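Local coordinates for actin-binding protein, cofilin/tropomyosin family protein, putative (Entamoeba histolytica, PDB 4LIZ), which binds filamentous actin and stabilises it, and may thereby contribute to phagocytosis and pseudopod formation in this parasite, at residues A[10-15]-A[25-30]; A[4-9]-A[106-111]; A[29-32]-A[37-40]; A[79-84]-A[100-105]; A[49-54]-A[61-66]. All coordinates share one frame; numbering follows the deposited sequence. Where two conformers were deposited one is given.

Interaction 1 (A[10-15]-A[25-30]); sequences AGPVAE and EFVVFG. With NA (sodium ion), chain C.
The Phe29 ring leans against Pro12 and Val13. Val13 CG2 comes to the ring edge, close to its plane, 4.4 Å from Phe29 CZ. Pro12 reaches the same CZ obliquely, its CB 4.2 Å away. One ring face is taken by a neighbour in the same strand, Val27, whose CG2 sits 3.8 Å above the plane of Phe29, shifted toward the rim. That methyl does double duty: Val27 CG2 is also 3.8 Å from Pro12 CB. It can do so because it stands anti to the backbone N of Val27, while CG1 stands between the backbone N and the carbonyl carbon. The contact is thus wholly apolar and buried. Helix 10-15 runs roughly antiparallel to strand 26-30, with their axes 8.2 Å apart. At the far end of the segment polar chemistry takes over: the Glu15 carbonyl O binds a sodium ion at 2.3 Å, and the carbonyls of Asp18, Asn21 and Val24 complete the protein part of the site. In the ADF-family sheet, helix 10-17 covers the face carrying Val27 and Phe29, with Pro12 also touching Val40 of edge strand 37-44, whereas Phe26 and Val28 point to the other face, against helix 48-54.

Interaction 2 (A[4-9]-A[106-111]); sequences FDLSEV and KNVINN
Asp5 OD1 is gripped twice by Ser7, and the turn so formed carries Leu6 and Val9 up to Val108 and Ile109. The Ser7 backbone N-H reaches Asp5 OD1 at 2.8 Å, nearly along the C-O axis and with a fairly straight 160° angle at the hydrogen. The Ser7 hydroxyl donates to the same oxygen, OG to Asp5 OD1 2.7 Å, from the syn side and 24° out of the carboxylate plane. This is an Asx turn, and two donors on one oxygen should fix the rotation of the carboxylate. Two residues on, Val9 N bonds to Leu6 O at 3.0 Å, a second turn bond; Leu6 and Val9 both point toward the end of the long helix.

Across the contact only aliphatic carbons meet. Val9 CG1, anti to its own N (chi1 179°), meets Val108 CG1 at 3.7 Å, the two side chains crossing at a slant. The same methyl lies 4.1 Å from Ile109 CG1, where the crossing is close to a right angle. Leu6 makes a looser touch, its CD1 4.2 Å from Val108 CG2.

The N-terminal arm is thereby laid against the C-terminal end of helix 92-108 just as it enters helix 10-17. Val9 continues inward to Phe29 and Leu38 of the hairpin, Leu6 touches Leu101 and Leu38, and Ile109 packs on Phe81 of strand 76-85.

Interaction 3 (A[29-32]-A[37-40]); sequences FGVQ and KLVV
Leu38, Phe29 and Val31 make the closely packed side of this pairing, while Gln32 and Lys37 lie toward solvent. On the inner side Leu38 CD2 is 4.0 Å from Phe29 CB, and its other methyl, CD1, lies 4.1 Å from Val31 CG2, the Leu38 and Val31 side chains standing side by side. The Phe29 ring turns its edge to the Val39 carbonyl, with CD1 3.6 Å from that O. At Val40 the side chains diverge, and only CG2 comes near the ring. The frame is an antiparallel beta hairpin formed by strands 26-32 and 37-44, the latter an edge strand of the ADF-family sheet. Gly30 and Val39 form one hydrogen-bonded pair, with Gly30 N to Val39 O at 2.8 Å, bent to 143°, and a straighter return bond. Gln32 and Lys37 form the other: Gln32 N meets Lys37 O at 2.8 Å, and Lys37 N returns a bond to Gln32 O. On the outer face Gln32 lies over Val39. Its chain, extended beyond CG, crosses Val39 at about a right angle, bringing Gln32 CD to 3.6 Å from Val39 CG1. The Lys37 side chain starts on this same face but leads away from the partner strand.

Interaction 4 (A[79-84]-A[100-105]); sequences FVFISW and ILKGDV
Strand 79-84 and helix 100-105 run antiparallel, at 158° with axes 10.4 Å apart, and the backbones draw nearest at Ser83 and Lys102. Phe81 reaches across from the strand. Its CG lies anti to the backbone N (chi1 171°), which sends the ring out from the strand toward the helix. Ring atom CE1 reaches Val105 CG1 at 3.8 Å, the two side chains crossing at a slant. On another part of the rim, Lys102 CG lies near the ring plane, 4.2 Å from Phe81 CE2, so the lysine's aliphatic start runs past the edge of the ring and not over a face.

Farther along, the Lys102 chain is kinked about its CG-CD bond (chi3 -59°) and turns toward Ser83. Lys102 CE comes to 3.4 Å from Ser83 OG, yet NZ makes no direct bond to it. Water 2 closes the distance: it accepts from Lys102 NZ at 2.8 Å and lies 2.8 Å from Ser83 OG. That hydroxyl is also held by His117 ND1, so Ser83 ties the helix, through water, to the next strand. A polar network thus sits at one end of an otherwise apolar, buried contact.

These elements belong to a beta-alpha-beta unit in which helix 92-108 crosses from strand 76-85 to its parallel neighbour 114-118. Lys102 also touches Glu115 of that strand, and Phe81 packs on Phe62 of strand 60-69.

Interaction 5 (A[49-54]-A[61-66]); sequences EEVKAA and QFAYYR
Val51 wedges between Ala63 and Tyr65, laying helix 48-54 on strand 60-69 in the alpha/beta sandwich of the ADF homology fold. Its CG1 presses on Ala63 CB at 3.5 Å, a close methyl pair. The other methyl, CG2, touches Tyr65 CD2 at 3.9 Å, obliquely to the ring, and the two side chains cross at about a right angle. With chi1 at 162°, Val51 CG1 stands anti to the backbone N, which directs CG1 to Ala63 and CG2 to Tyr65. Helix and strand run almost antiparallel, 9.4 Å apart between axes.

Near Ala54 the contact becomes polar. Gln61 reaches up from the strand with NE2 3.0 Å from Ala54 O, a nearly straight bond of 171°. Both ends of the amide have further partners: NE2 also donates to Asp41 OD2, and OE1 accepts from Lys56 N. That should hold the amide in one orientation. Phe26 from the neighbouring strand backs both Val51 and Tyr65. In the Gln61 bond Ala54 O lies close to the amide plane of Gln61, whereas NE2 is tilted 33° from the plane of the Ala54 carbonyl.

How the interactions relate
Interactions 1, 4 and 5 are buried helix-on-sheet contacts, while interactions 2 and 3 are only partly buried. Interactions 1 and 4 lie on one face of the sheet and interaction 5 on the other. Phe29 belongs to both interaction 1 and interaction 3, and helix 92-108 serves interactions 2 and 4. Adjacent strands are joined by main-chain bonds: Phe29 N to Phe62 O links interactions 1 and 5, and Ile82 O to Ala63 N links 4 and 5. Chemistry follows place: interaction 3 rests on backbone bonds, 1 and 2 on apolar side chains alone across the contact, 4 adds a water bridge and 5 a glutamine bond to a backbone carbonyl.

Interaction 1 (A[10-15]-A[25-30])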
# COMPACT_ATOMS: atom_id res chain seq x y z
N ALA A 10 -7.09 4.72 -8.78
CA ALA A 10 -8.33 4.06 -8.56
C ALA A 10 -8.51 2.71 -9.30
O ALA A 10 -9.13 1.79 -8.79
CB ALA A 10 -9.50 5.01 -8.88
N GLY A 11 -8.00 2.70 -10.51
CA GLY A 11 -8.13 1.49 -11.31
C GLY A 11 -7.56 0.22 -10.70
O GLY A 11 -8.21 -0.80 -10.48
N PRO A 12 -6.24 0.32 -10.37
CA PRO A 12 -5.67 -0.84 -9.76
C PRO A 12 -6.21 -1.18 -8.37
O PRO A 12 -6.21 -2.33 -7.99
CB PRO A 12 -4.15 -0.48 -9.66
CG PRO A 12 -3.97 0.53 -10.69
CD PRO A 12 -5.24 1.32 -10.80
N VAL A 13 -6.61 -0.20 -7.58
CA VAL A 13 -7.26 -0.44 -6.29
C VAL A 13 -8.55 -1.30 -6.47
O VAL A 13 -8.72 -2.25 -5.80
CB VAL A 13 -7.50 0.96 -5.61
CG1 VAL A 13 -8.45 0.79 -4.40
CG2 VAL A 13 -6.17 1.58 -5.19
N ALA A 14 -9.31 -0.89 -7.47
CA ALA A 14 -10.51 -1.66 -7.77
C ALA A 14 -10.18 -3.12 -8.19
O ALA A 14 -10.87 -4.07 -7.85
CB ALA A 14 -11.30 -1.01 -8.87
N GLU A 15 -9.06 -3.26 -8.95
CA GLU A 15 -8.60 -4.58 -9.35
C GLU A 15 -8.29 -5.48 -8.14
O GLU A 15 -8.57 -6.65 -8.09
CB GLU A 15 -7.46 -4.51 -10.33
CG GLU A 15 -7.80 -3.85 -11.65
CD GLU A 15 -6.68 -4.00 -12.60
OE1 GLU A 15 -5.75 -3.20 -12.63
OE2 GLU A 15 -6.73 -4.95 -13.41
N GLU A 25 -3.81 -8.89 -7.10
CA GLU A 25 -3.96 -9.06 -5.64
C GLU A 25 -3.14 -7.95 -4.91
O GLU A 25 -3.35 -7.78 -3.71
CB GLU A 25 -3.49 -10.43 -5.23
CG GLU A 25 -4.37 -11.52 -5.87
CD GLU A 25 -3.82 -12.87 -5.55
OE1 GLU A 25 -2.62 -13.12 -5.47
OE2 GLU A 25 -4.70 -13.82 -5.44
N PHE A 26 -2.20 -7.31 -5.54
CA PHE A 26 -1.43 -6.20 -4.97
C PHE A 26 -1.09 -5.18 -5.98
O PHE A 26 -1.00 -5.47 -7.20
CB PHE A 26 -0.09 -6.76 -4.34
CG PHE A 26 1.05 -6.94 -5.29
CD1 PHE A 26 1.13 -8.11 -5.99
CD2 PHE A 26 1.97 -5.98 -5.54
CE1 PHE A 26 2.14 -8.30 -6.92
CE2 PHE A 26 2.98 -6.13 -6.44
CZ PHE A 26 3.00 -7.30 -7.20
N VAL A 27 -0.82 -3.95 -5.54
CA VAL A 27 -0.26 -2.91 -6.32
C VAL A 27 0.71 -2.07 -5.53
O VAL A 27 0.48 -1.92 -4.30
CB VAL A 27 -1.31 -2.02 -7.01
CG1 VAL A 27 -2.25 -1.39 -5.96
CG2 VAL A 27 -0.76 -0.95 -7.92
N VAL A 28 1.79 -1.66 -6.16
CA VAL A 28 2.75 -0.69 -5.60
C VAL A 28 2.79 0.50 -6.47
O VAL A 28 2.97 0.34 -7.71
CB VAL A 28 4.13 -1.35 -5.40
CG1 VAL A 28 5.12 -0.32 -4.84
CG2 VAL A 28 4.07 -2.56 -4.53
N PHE A 29 2.63 1.72 -5.91
CA PHE A 29 2.73 2.94 -6.60
C PHE A 29 4.00 3.69 -6.30
O PHE A 29 4.44 3.72 -5.12
CB PHE A 29 1.57 3.91 -6.23
CG PHE A 29 0.17 3.36 -6.50
CD1 PHE A 29 -0.31 3.37 -7.82
CD2 PHE A 29 -0.63 2.82 -5.51
CE1 PHE A 29 -1.57 2.88 -8.06
CE2 PHE A 29 -1.91 2.34 -5.83
CZ PHE A 29 -2.34 2.36 -7.11
N GLY A 30 4.60 4.20 -7.33
CA GLY A 30 5.69 5.13 -7.19
C GLY A 30 5.28 6.54 -7.46
O GLY A 30 4.16 6.88 -7.85
NA NA C . -8.36 -8.84 -7.39
O HOH W 1 -8.59 -10.83 -6.13

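Interaction 2 (A[4-9]-A[106-111])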
# COMPACT_ATOMS: atom_id res chain seq x y z
N PHE A 4 -0.88 16.41 -6.25
CA PHE A 4 -0.44 15.29 -7.04
C PHE A 4 -1.58 14.75 -7.88
O PHE A 4 -2.67 14.71 -7.41
CB PHE A 4 0.09 14.17 -6.12
CG PHE A 4 1.53 14.29 -5.80
CD1 PHE A 4 1.97 15.25 -4.93
CD2 PHE A 4 2.43 13.49 -6.39
CE1 PHE A 4 3.30 15.38 -4.66
CE2 PHE A 4 3.76 13.61 -6.11
CZ PHE A 4 4.20 14.56 -5.25
N ASP A 5 -1.26 14.34 -9.11
CA ASP A 5 -2.18 13.63 -9.99
C ASP A 5 -2.27 12.16 -9.52
O ASP A 5 -1.30 11.46 -9.57
CB ASP A 5 -1.65 13.76 -11.40
CG ASP A 5 -2.42 12.89 -12.44
OD1 ASP A 5 -3.40 12.26 -12.13
OD2 ASP A 5 -2.01 13.00 -13.61
N LEU A 6 -3.47 11.82 -9.10
CA LEU A 6 -3.80 10.44 -8.61
C LEU A 6 -4.61 9.61 -9.58
O LEU A 6 -5.19 8.58 -9.21
CB LEU A 6 -4.49 10.48 -7.23
CG LEU A 6 -3.79 11.19 -6.09
CD1 LEU A 6 -4.51 10.92 -4.78
CD2 LEU A 6 -2.33 10.91 -6.06
N SER A 7 -4.67 10.06 -10.85
CA SER A 7 -5.44 9.38 -11.89
C SER A 7 -5.14 7.89 -12.04
O SER A 7 -6.03 7.14 -12.52
CB SER A 7 -5.32 10.13 -13.21
OG SER A 7 -4.08 10.21 -13.72
N GLU A 8 -3.93 7.46 -11.76
CA GLU A 8 -3.49 6.07 -11.88
C GLU A 8 -3.90 5.16 -10.75
O GLU A 8 -3.66 3.97 -10.80
CB GLU A 8 -2.00 5.93 -12.18
CG GLU A 8 -1.49 6.58 -13.44
CD GLU A 8 -1.93 5.75 -14.63
OE1 GLU A 8 -1.65 4.52 -14.62
OE2 GLU A 8 -2.56 6.34 -15.47
N VAL A 9 -4.45 5.70 -9.68
CA VAL A 9 -4.69 4.94 -8.45
C VAL A 9 -5.92 4.09 -8.40
O VAL A 9 -5.93 2.97 -7.97
CB VAL A 9 -4.58 5.89 -7.19
CG1 VAL A 9 -4.85 5.10 -5.91
CG2 VAL A 9 -3.24 6.60 -7.17
N LYS A 106 -5.36 8.00 0.53
CA LYS A 106 -6.36 7.35 1.33
C LYS A 106 -7.75 7.77 1.01
O LYS A 106 -8.67 6.91 1.22
CB LYS A 106 -6.06 7.57 2.84
CG LYS A 106 -4.88 6.85 3.40
CD LYS A 106 -4.45 7.32 4.83
CE LYS A 106 -5.49 7.19 5.80
NZ LYS A 106 -4.96 7.57 7.12
N ASN A 107 -7.97 8.94 0.47
CA ASN A 107 -9.30 9.16 -0.06
C ASN A 107 -9.75 8.41 -1.29
O ASN A 107 -10.91 8.23 -1.52
CB ASN A 107 -9.45 10.63 -0.33
CG ASN A 107 -9.55 11.38 0.96
OD1 ASN A 107 -9.93 10.78 2.00
ND2 ASN A 107 -9.12 12.63 0.96
N VAL A 108 -8.81 7.85 -1.99
CA VAL A 108 -9.12 6.94 -3.08
C VAL A 108 -9.11 5.52 -2.56
O VAL A 108 -10.00 4.71 -2.94
CB VAL A 108 -8.09 7.08 -4.24
CG1 VAL A 108 -8.35 6.05 -5.38
CG2 VAL A 108 -7.97 8.51 -4.69
N ILE A 109 -8.09 5.18 -1.79
CA ILE A 109 -7.83 3.84 -1.11
C ILE A 109 -8.46 3.97 0.27
O ILE A 109 -7.81 4.16 1.33
CB ILE A 109 -6.36 3.46 -0.93
CG1 ILE A 109 -5.63 3.69 -2.18
CG2 ILE A 109 -6.22 2.01 -0.36
CD1 ILE A 109 -4.22 3.13 -2.14
N ASN A 110 -9.78 3.95 0.24
CA ASN A 110 -10.60 4.04 1.44
C ASN A 110 -11.05 2.77 2.07
O ASN A 110 -11.69 2.83 3.07
CB ASN A 110 -11.78 4.97 1.16
CG ASN A 110 -12.52 4.56 -0.06
OD1 ASN A 110 -12.72 3.40 -0.23
ND2 ASN A 110 -12.80 5.50 -1.00
N ASN A 111 -10.76 1.61 1.50
CA ASN A 111 -11.19 0.33 2.04
C ASN A 111 -9.93 -0.42 2.51
O ASN A 111 -9.28 -1.14 1.73
CB ASN A 111 -11.86 -0.51 0.95
CG ASN A 111 -12.47 -1.78 1.47
OD1 ASN A 111 -12.27 -2.21 2.61
ND2 ASN A 111 -13.26 -2.38 0.62

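Interaction 3 (A[29-32]-A[37-40])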
# COMPACT_ATOMS: atom_id res chain seq x y z
N PHE A 29 2.63 1.72 -5.91
CA PHE A 29 2.73 2.94 -6.60
C PHE A 29 4.00 3.69 -6.30
O PHE A 29 4.44 3.72 -5.12
CB PHE A 29 1.57 3.91 -6.23
CG PHE A 29 0.17 3.36 -6.50
CD1 PHE A 29 -0.31 3.37 -7.82
CD2 PHE A 29 -0.63 2.82 -5.51
CE1 PHE A 29 -1.57 2.88 -8.06
CE2 PHE A 29 -1.91 2.34 -5.83
CZ PHE A 29 -2.34 2.36 -7.11
N GLY A 30 4.60 4.20 -7.33
CA GLY A 30 5.69 5.13 -7.19
C GLY A 30 5.28 6.54 -7.46
O GLY A 30 4.16 6.88 -7.85
N VAL A 31 6.18 7.45 -7.13
CA VAL A 31 5.90 8.87 -7.13
C VAL A 31 6.83 9.57 -8.09
O VAL A 31 8.06 9.50 -7.89
CB VAL A 31 5.99 9.40 -5.64
CG1 VAL A 31 5.69 10.89 -5.59
CG2 VAL A 31 5.03 8.76 -4.72
N GLN A 32 6.27 10.24 -9.09
CA GLN A 32 7.02 11.11 -10.01
C GLN A 32 6.71 12.56 -9.66
O GLN A 32 5.70 12.91 -9.09
CB GLN A 32 6.65 10.85 -11.45
CG GLN A 32 6.99 9.45 -11.90
CD GLN A 32 6.55 9.16 -13.33
OE1 GLN A 32 5.88 9.99 -14.00
NE2 GLN A 32 6.89 7.98 -13.80
N LYS A 37 2.89 13.14 -9.83
CA LYS A 37 1.92 12.09 -10.20
C LYS A 37 2.32 10.76 -9.57
O LYS A 37 3.48 10.47 -9.47
CB LYS A 37 1.99 11.92 -11.76
CG LYS A 37 1.12 10.89 -12.34
CD LYS A 37 1.30 10.87 -13.90
CE LYS A 37 0.11 10.10 -14.41
NZ LYS A 37 0.32 9.58 -15.77
N LEU A 38 1.33 9.93 -9.23
CA LEU A 38 1.60 8.56 -8.89
C LEU A 38 1.53 7.66 -10.15
O LEU A 38 0.73 7.93 -11.07
CB LEU A 38 0.55 8.06 -7.88
CG LEU A 38 1.00 8.17 -6.41
CD1 LEU A 38 1.28 9.58 -6.08
CD2 LEU A 38 0.02 7.56 -5.50
N VAL A 39 2.36 6.68 -10.17
CA VAL A 39 2.40 5.69 -11.27
C VAL A 39 2.40 4.32 -10.68
O VAL A 39 2.80 4.09 -9.51
CB VAL A 39 3.63 5.91 -12.17
CG1 VAL A 39 3.50 7.33 -12.81
CG2 VAL A 39 4.96 5.68 -11.47
N VAL A 40 2.06 3.31 -11.46
CA VAL A 40 2.20 1.94 -11.02
C VAL A 40 3.64 1.44 -11.16
O VAL A 40 4.16 1.42 -12.24
CB VAL A 40 1.29 1.00 -11.83
CG1 VAL A 40 1.59 -0.44 -11.51
CG2 VAL A 40 -0.13 1.31 -11.52

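Interaction 4 (A[79-84]-A[100-105])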
# COMPACT_ATOMS: atom_id res chain seq x y z
N PHE A 79 -7.75 -6.04 3.58
CA PHE A 79 -6.93 -5.19 2.75
C PHE A 79 -5.93 -4.44 3.59
O PHE A 79 -6.27 -3.91 4.67
CB PHE A 79 -7.78 -4.23 1.97
CG PHE A 79 -8.77 -4.92 1.06
CD1 PHE A 79 -8.38 -5.64 -0.05
CD2 PHE A 79 -10.13 -4.89 1.38
CE1 PHE A 79 -9.29 -6.31 -0.81
CE2 PHE A 79 -11.04 -5.59 0.61
CZ PHE A 79 -10.62 -6.29 -0.47
N VAL A 80 -4.70 -4.39 3.14
CA VAL A 80 -3.55 -3.76 3.83
C VAL A 80 -3.12 -2.58 2.99
O VAL A 80 -2.80 -2.71 1.81
CB VAL A 80 -2.42 -4.75 4.03
CG1 VAL A 80 -1.24 -4.06 4.72
CG2 VAL A 80 -2.86 -5.99 4.85
N PHE A 81 -2.97 -1.38 3.61
CA PHE A 81 -2.45 -0.16 3.04
C PHE A 81 -1.13 0.15 3.65
O PHE A 81 -1.03 0.26 4.88
CB PHE A 81 -3.43 1.02 3.14
CG PHE A 81 -2.84 2.32 2.76
CD1 PHE A 81 -2.40 2.61 1.48
CD2 PHE A 81 -2.72 3.36 3.70
CE1 PHE A 81 -1.87 3.85 1.10
CE2 PHE A 81 -2.18 4.55 3.35
CZ PHE A 81 -1.77 4.83 2.06
N ILE A 82 -0.08 0.34 2.88
CA ILE A 82 1.25 0.69 3.36
C ILE A 82 1.67 1.96 2.72
O ILE A 82 1.62 2.19 1.48
CB ILE A 82 2.28 -0.39 2.97
CG1 ILE A 82 1.96 -1.66 3.73
CG2 ILE A 82 3.68 0.11 3.14
CD1 ILE A 82 2.56 -2.92 3.14
N SER A 83 2.20 2.94 3.50
CA SER A 83 3.02 4.04 3.04
C SER A 83 4.50 3.75 3.29
O SER A 83 4.83 3.19 4.33
CB SER A 83 2.55 5.39 3.63
OG SER A 83 2.72 5.37 5.03
N TRP A 84 5.37 4.09 2.35
CA TRP A 84 6.75 3.73 2.41
C TRP A 84 7.57 4.95 2.11
O TRP A 84 7.47 5.61 1.06
CB TRP A 84 7.10 2.65 1.32
CG TRP A 84 8.57 2.42 1.06
CD1 TRP A 84 9.28 2.96 0.13
CD2 TRP A 84 9.40 1.54 1.83
NE1 TRP A 84 10.58 2.47 0.16
CE2 TRP A 84 10.66 1.57 1.21
CE3 TRP A 84 9.20 0.70 2.91
CZ2 TRP A 84 11.72 0.79 1.72
CZ3 TRP A 84 10.25 -0.09 3.42
CH2 TRP A 84 11.50 -0.01 2.80
N ILE A 100 0.61 14.73 3.53
CA ILE A 100 -0.47 15.39 2.76
C ILE A 100 -0.78 14.45 1.52
O ILE A 100 -1.97 14.24 1.20
CB ILE A 100 -0.18 16.82 2.37
CG1 ILE A 100 -1.41 17.51 1.92
CG2 ILE A 100 0.97 16.98 1.47
CD1 ILE A 100 -1.28 18.99 1.80
N LEU A 101 0.26 13.87 0.93
CA LEU A 101 0.03 12.99 -0.26
C LEU A 101 -0.71 11.77 0.24
O LEU A 101 -1.66 11.27 -0.41
CB LEU A 101 1.30 12.67 -0.85
CG LEU A 101 1.28 11.67 -2.05
CD1 LEU A 101 0.31 12.12 -3.10
CD2 LEU A 101 2.68 11.55 -2.59
N LYS A 102 -0.29 11.14 1.32
CA LYS A 102 -0.92 9.97 1.93
C LYS A 102 -2.41 10.21 2.17
O LYS A 102 -3.23 9.33 1.94
CB LYS A 102 -0.19 9.64 3.25
CG LYS A 102 -0.71 8.46 3.96
CD LYS A 102 -0.16 8.47 5.47
CE LYS A 102 1.31 8.46 5.57
NZ LYS A 102 1.76 8.32 6.98
N GLY A 103 -2.77 11.40 2.68
CA GLY A 103 -4.15 11.70 2.93
C GLY A 103 -4.95 11.66 1.64
O GLY A 103 -6.09 11.14 1.63
N ASP A 104 -4.42 12.24 0.59
CA ASP A 104 -5.10 12.25 -0.75
C ASP A 104 -5.21 10.78 -1.20
O ASP A 104 -6.28 10.36 -1.74
CB ASP A 104 -4.36 13.03 -1.70
CG ASP A 104 -4.50 14.56 -1.52
OD1 ASP A 104 -5.30 15.00 -0.69
OD2 ASP A 104 -3.85 15.20 -2.32
N VAL A 105 -4.17 9.98 -1.08
CA VAL A 105 -4.19 8.60 -1.53
C VAL A 105 -5.23 7.81 -0.77
O VAL A 105 -5.99 7.02 -1.35
CB VAL A 105 -2.81 7.96 -1.41
CG1 VAL A 105 -2.86 6.41 -1.58
CG2 VAL A 105 -1.82 8.59 -2.34
O HOH W 2 0.88 5.64 7.18

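Interaction 5 (A[49-54]-A[61-66])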
# COMPACT_ATOMS: atom_id res chain seq x y z
N GLU A 49 5.12 -10.31 0.33
CA GLU A 49 6.45 -10.51 -0.18
C GLU A 49 6.69 -9.81 -1.53
O GLU A 49 7.70 -9.29 -1.79
CB GLU A 49 6.93 -11.98 -0.06
CG GLU A 49 6.69 -12.54 1.38
CD GLU A 49 7.31 -11.73 2.59
OE1 GLU A 49 8.38 -11.11 2.49
OE2 GLU A 49 6.64 -11.70 3.66
N GLU A 50 5.69 -9.89 -2.38
CA GLU A 50 5.75 -9.22 -3.67
C GLU A 50 5.82 -7.68 -3.55
O GLU A 50 6.54 -7.03 -4.24
CB GLU A 50 4.57 -9.63 -4.53
CG GLU A 50 4.66 -11.03 -5.11
CD GLU A 50 4.47 -12.15 -4.10
OE1 GLU A 50 3.82 -12.02 -3.09
OE2 GLU A 50 5.00 -13.23 -4.34
N VAL A 51 5.06 -7.16 -2.62
CA VAL A 51 5.13 -5.75 -2.34
C VAL A 51 6.53 -5.38 -1.86
O VAL A 51 7.10 -4.47 -2.32
CB VAL A 51 4.07 -5.41 -1.25
CG1 VAL A 51 4.31 -4.07 -0.56
CG2 VAL A 51 2.66 -5.48 -1.80
N LYS A 52 7.06 -6.17 -0.94
CA LYS A 52 8.34 -5.84 -0.34
C LYS A 52 9.41 -5.85 -1.41
O LYS A 52 10.23 -5.03 -1.40
CB LYS A 52 8.68 -6.78 0.82
CG LYS A 52 7.94 -6.46 2.10
CD LYS A 52 8.10 -7.53 3.16
CE LYS A 52 9.48 -7.53 3.76
NZ LYS A 52 9.47 -8.58 4.80
N ALA A 53 9.33 -6.80 -2.34
CA ALA A 53 10.28 -6.81 -3.41
C ALA A 53 10.35 -5.63 -4.30
O ALA A 53 11.35 -5.30 -4.93
CB ALA A 53 10.03 -8.07 -4.26
N ALA A 54 9.22 -4.91 -4.38
CA ALA A 54 9.08 -3.71 -5.14
C ALA A 54 9.41 -2.39 -4.44
O ALA A 54 9.53 -1.37 -5.12
CB ALA A 54 7.65 -3.61 -5.76
N GLN A 61 6.90 5.52 -1.76
CA GLN A 61 5.95 4.61 -2.46
C GLN A 61 4.73 4.35 -1.62
O GLN A 61 4.72 4.67 -0.40
CB GLN A 61 6.66 3.33 -2.86
CG GLN A 61 7.77 3.46 -3.90
CD GLN A 61 8.65 2.26 -3.96
OE1 GLN A 61 9.42 1.99 -3.08
NE2 GLN A 61 8.41 1.43 -4.98
N PHE A 62 3.68 3.79 -2.19
CA PHE A 62 2.54 3.30 -1.51
C PHE A 62 2.20 1.90 -1.93
O PHE A 62 2.54 1.59 -3.09
CB PHE A 62 1.30 4.18 -1.72
CG PHE A 62 1.50 5.63 -1.27
CD1 PHE A 62 1.92 6.60 -2.13
CD2 PHE A 62 1.19 5.94 0.03
CE1 PHE A 62 2.19 7.94 -1.69
CE2 PHE A 62 1.35 7.25 0.43
CZ PHE A 62 1.82 8.18 -0.39
N ALA A 63 1.60 1.09 -1.16
CA ALA A 63 1.22 -0.21 -1.56
C ALA A 63 -0.10 -0.56 -1.01
O ALA A 63 -0.57 -0.12 0.06
CB ALA A 63 2.29 -1.27 -1.21
N TYR A 64 -0.81 -1.49 -1.66
CA TYR A 64 -2.10 -1.95 -1.30
C TYR A 64 -2.29 -3.39 -1.72
O TYR A 64 -2.04 -3.69 -2.89
CB TYR A 64 -3.17 -1.03 -1.98
CG TYR A 64 -4.59 -1.35 -1.60
CD1 TYR A 64 -5.09 -1.16 -0.34
CD2 TYR A 64 -5.48 -1.77 -2.59
CE1 TYR A 64 -6.42 -1.37 -0.02
CE2 TYR A 64 -6.85 -1.98 -2.30
CZ TYR A 64 -7.29 -1.78 -1.01
OH TYR A 64 -8.68 -1.88 -0.68
N TYR A 65 -2.65 -4.28 -0.82
CA TYR A 65 -2.83 -5.68 -1.16
C TYR A 65 -3.94 -6.35 -0.34
O TYR A 65 -4.31 -5.89 0.68
CB TYR A 65 -1.50 -6.48 -1.04
CG TYR A 65 -0.96 -6.71 0.35
CD1 TYR A 65 -1.23 -7.84 1.04
CD2 TYR A 65 -0.16 -5.77 0.94
CE1 TYR A 65 -0.73 -8.04 2.30
CE2 TYR A 65 0.37 -5.97 2.19
CZ TYR A 65 0.06 -7.10 2.86
OH TYR A 65 0.53 -7.33 4.11
N ARG A 66 -4.39 -7.47 -0.88
CA ARG A 66 -5.41 -8.27 -0.25
C ARG A 66 -4.78 -9.49 0.38
O ARG A 66 -3.80 -9.99 -0.08
CB ARG A 66 -6.52 -8.71 -1.21
CG ARG A 66 -6.09 -9.64 -2.29
CD ARG A 66 -7.21 -9.84 -3.27
NE ARG A 66 -8.27 -10.69 -2.78
CZ ARG A 66 -9.57 -10.49 -2.97
NH1 ARG A 66 -10.01 -9.42 -3.59
NH2 ARG A 66 -10.41 -11.38 -2.51